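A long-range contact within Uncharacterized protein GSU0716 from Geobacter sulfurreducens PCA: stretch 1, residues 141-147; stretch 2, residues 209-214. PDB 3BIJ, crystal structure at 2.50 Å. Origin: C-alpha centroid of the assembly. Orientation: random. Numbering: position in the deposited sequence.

Stretch 1, residues 141-147: VKMAYYN
Stretch 2 (209-214) QDNQLS

Stretch 1 carries the last part of a helix that begins earlier in the chain. Residues Val141 to Tyr145 keep helical torsions, with phi/psi near -60/-40°, and the Tyr145 N to Val141 O and Tyr146 N to Lys142 O hydrogen bonds are both 3.0 Å long. Tyr146 (-83/10°) is the first residue to leave helical phi/psi, and Asn147 (-95/-9°) follows, with Asn147 N bonding to Ala144 O at 3.2 Å. Stretch 2 has no regular helix or strand. It opens with a type I beta turn from Gln209 to Gln212, in which Asp210 (-61/-21°) and Asn211 (-103/11°) are the central residues and Gln212 N donates to Gln209 O at 2.9 Å. The side chain of Gln212 (chi1 m, chi2 t) reinforces the turn by accepting a hydrogen bond at OE1 from Gln209 N, 3.0 Å away. From Gln212 (-122/179°), the last residue of the turn, the chain extends through Leu213 (-127/151°) and Ser214 (-99/127°). The backbones are closest between Lys142 and Asn211, whose CA atoms lie 6.0 Å apart, and the contact buries 303 Å² in total.

Lys142, Tyr146 and Leu213 account for most of this area, and each directs its CA-to-CB bond toward the other stretch. Lys142 and Tyr146 are four residues apart, about one helical turn, so both reach the same segment. The lysine side chain is t, t, m, t from chi1 to chi4, a nearly extended chain with one bend. Lys142 NZ donates to Asp210 O at 2.8 Å and to Gln212 O at 3.1 Å, so a buried ammonium group is met by backbone carbonyls of the turn and its exit. The aliphatic part is used as well: Lys142 CE lies 3.6 Å from Asn211 C, and Lys142 CD packs 3.7 Å from Leu213 CD2.

Tyr146 (chi1 m, -83°; chi2 -70°) combines polar and apolar contacts. Tyr146 OH accepts a hydrogen bond from Leu213 N at 3.0 Å, with an N-H...O angle of 143°, while Gln212 CA sits at the ring edge, 3.5 Å from Tyr146 OH. Leu213 (chi1 m, chi2 t) covers one face of the ring. Leu213 CG is 3.6 Å from Tyr146 CE2, and Leu213 CD1 stands 4.0 Å from the Tyr146 ring centroid, 17° off the normal, a CH-pi contact. The same residue thus meets the tyrosine through both backbone and side chain. Selenomethionine Met143 points its CA-to-CB bond away, yet its end comes nearer, bringing Met143 CE to 4.3 Å from Leu213 CD1 at the margin of this apolar cluster.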

# COMPACT_ATOMS: atom_id res chain seq x y z
N VAL A 141 15.78 -8.99 -12.46
CA VAL A 141 15.12 -7.69 -12.54
C VAL A 141 13.59 -7.83 -12.58
O VAL A 141 12.86 -7.02 -12.00
CB VAL A 141 15.59 -6.91 -13.78
CG1 VAL A 141 17.10 -6.95 -13.86
CG2 VAL A 141 14.98 -7.51 -15.03
N LYS A 142 13.10 -8.87 -13.26
CA LYS A 142 11.67 -9.10 -13.35
C LYS A 142 11.20 -9.50 -11.97
O LYS A 142 10.16 -9.04 -11.49
CB LYS A 142 11.34 -10.23 -14.34
CG LYS A 142 9.84 -10.44 -14.53
CD LYS A 142 9.51 -11.63 -15.40
CE LYS A 142 9.97 -11.45 -16.83
NZ LYS A 142 9.51 -12.56 -17.72
N MSE A 143 11.97 -10.37 -11.34
CA MSE A 143 11.66 -10.84 -10.00
C MSE A 143 11.63 -9.65 -9.05
O MSE A 143 10.79 -9.58 -8.16
CB MSE A 143 12.71 -11.86 -9.55
CG MSE A 143 12.14 -13.22 -9.17
SE MSE A 143 11.01 -14.01 -10.55
CE MSE A 143 9.26 -13.39 -9.92
N ALA A 144 12.55 -8.72 -9.28
CA ALA A 144 12.66 -7.51 -8.47
C ALA A 144 11.39 -6.68 -8.53
O ALA A 144 10.80 -6.35 -7.50
CB ALA A 144 13.84 -6.69 -8.96
N TYR A 145 10.96 -6.34 -9.75
CA TYR A 145 9.75 -5.55 -9.93
C TYR A 145 8.51 -6.25 -9.39
O TYR A 145 7.64 -5.59 -8.83
CB TYR A 145 9.54 -5.26 -11.41
CG TYR A 145 10.43 -4.18 -11.98
CD1 TYR A 145 11.37 -4.47 -12.97
CD2 TYR A 145 10.29 -2.85 -11.57
CE1 TYR A 145 12.14 -3.46 -13.54
CE2 TYR A 145 11.06 -1.83 -12.13
CZ TYR A 145 11.97 -2.15 -13.12
OH TYR A 145 12.70 -1.15 -13.73
N TYR A 146 8.43 -7.57 -9.55
CA TYR A 146 7.28 -8.31 -9.06
C TYR A 146 7.32 -8.68 -7.58
O TYR A 146 6.48 -9.44 -7.11
CB TYR A 146 7.05 -9.57 -9.91
CG TYR A 146 6.27 -9.33 -11.19
CD1 TYR A 146 4.92 -9.01 -11.17
CD2 TYR A 146 6.90 -9.40 -12.44
CE1 TYR A 146 4.21 -8.76 -12.36
CE2 TYR A 146 6.20 -9.17 -13.62
CZ TYR A 146 4.86 -8.84 -13.58
OH TYR A 146 4.18 -8.60 -14.75
N ASN A 147 8.27 -8.13 -6.83
CA ASN A 147 8.33 -8.40 -5.39
C ASN A 147 7.63 -7.30 -4.57
O ASN A 147 7.43 -7.45 -3.36
CB ASN A 147 9.78 -8.54 -4.91
CG ASN A 147 10.31 -9.97 -5.05
OD1 ASN A 147 11.44 -10.27 -4.64
ND2 ASN A 147 9.48 -10.85 -5.61
N GLN A 209 4.41 -9.76 -22.11
CA GLN A 209 5.69 -9.32 -22.64
C GLN A 209 6.81 -10.06 -21.91
O GLN A 209 6.59 -10.63 -20.83
CB GLN A 209 5.88 -7.81 -22.44
CG GLN A 209 4.78 -6.94 -23.02
CD GLN A 209 4.68 -7.02 -24.52
OE1 GLN A 209 3.60 -6.90 -25.07
NE2 GLN A 209 5.82 -7.20 -25.19
N ASP A 210 8.01 -10.04 -22.49
CA ASP A 210 9.18 -10.70 -21.92
C ASP A 210 9.58 -10.17 -20.54
O ASP A 210 10.29 -10.84 -19.78
CB ASP A 210 10.37 -10.57 -22.88
CG ASP A 210 10.14 -11.29 -24.18
OD1 ASP A 210 10.98 -11.15 -25.10
OD2 ASP A 210 9.11 -11.99 -24.29
N ASN A 211 9.14 -8.97 -20.22
CA ASN A 211 9.45 -8.39 -18.93
C ASN A 211 8.24 -8.48 -18.01
O ASN A 211 8.21 -7.86 -16.95
CB ASN A 211 9.86 -6.92 -19.05
CG ASN A 211 8.74 -6.04 -19.56
OD1 ASN A 211 8.75 -4.83 -19.33
ND2 ASN A 211 7.78 -6.63 -20.27
N GLN A 212 7.23 -9.25 -18.41
CA GLN A 212 6.04 -9.38 -17.58
C GLN A 212 5.78 -10.83 -17.22
O GLN A 212 6.52 -11.72 -17.62
CB GLN A 212 4.81 -8.80 -18.29
CG GLN A 212 4.93 -7.32 -18.61
CD GLN A 212 3.76 -6.84 -19.42
OE1 GLN A 212 3.35 -7.50 -20.37
NE2 GLN A 212 3.21 -5.68 -19.06
N LEU A 213 4.72 -11.06 -16.44
CA LEU A 213 4.34 -12.41 -16.04
C LEU A 213 2.88 -12.57 -16.39
O LEU A 213 2.13 -11.59 -16.41
CB LEU A 213 4.51 -12.61 -14.54
CG LEU A 213 5.92 -12.76 -13.99
CD1 LEU A 213 5.81 -13.05 -12.52
CD2 LEU A 213 6.67 -13.89 -14.70
N SER A 214 2.48 -13.81 -16.68
CA SER A 214 1.09 -14.10 -17.04
C SER A 214 0.33 -14.64 -15.85
O SER A 214 0.74 -15.61 -15.22
CB SER A 214 1.03 -15.12 -18.18
OG SER A 214 1.40 -14.51 -19.40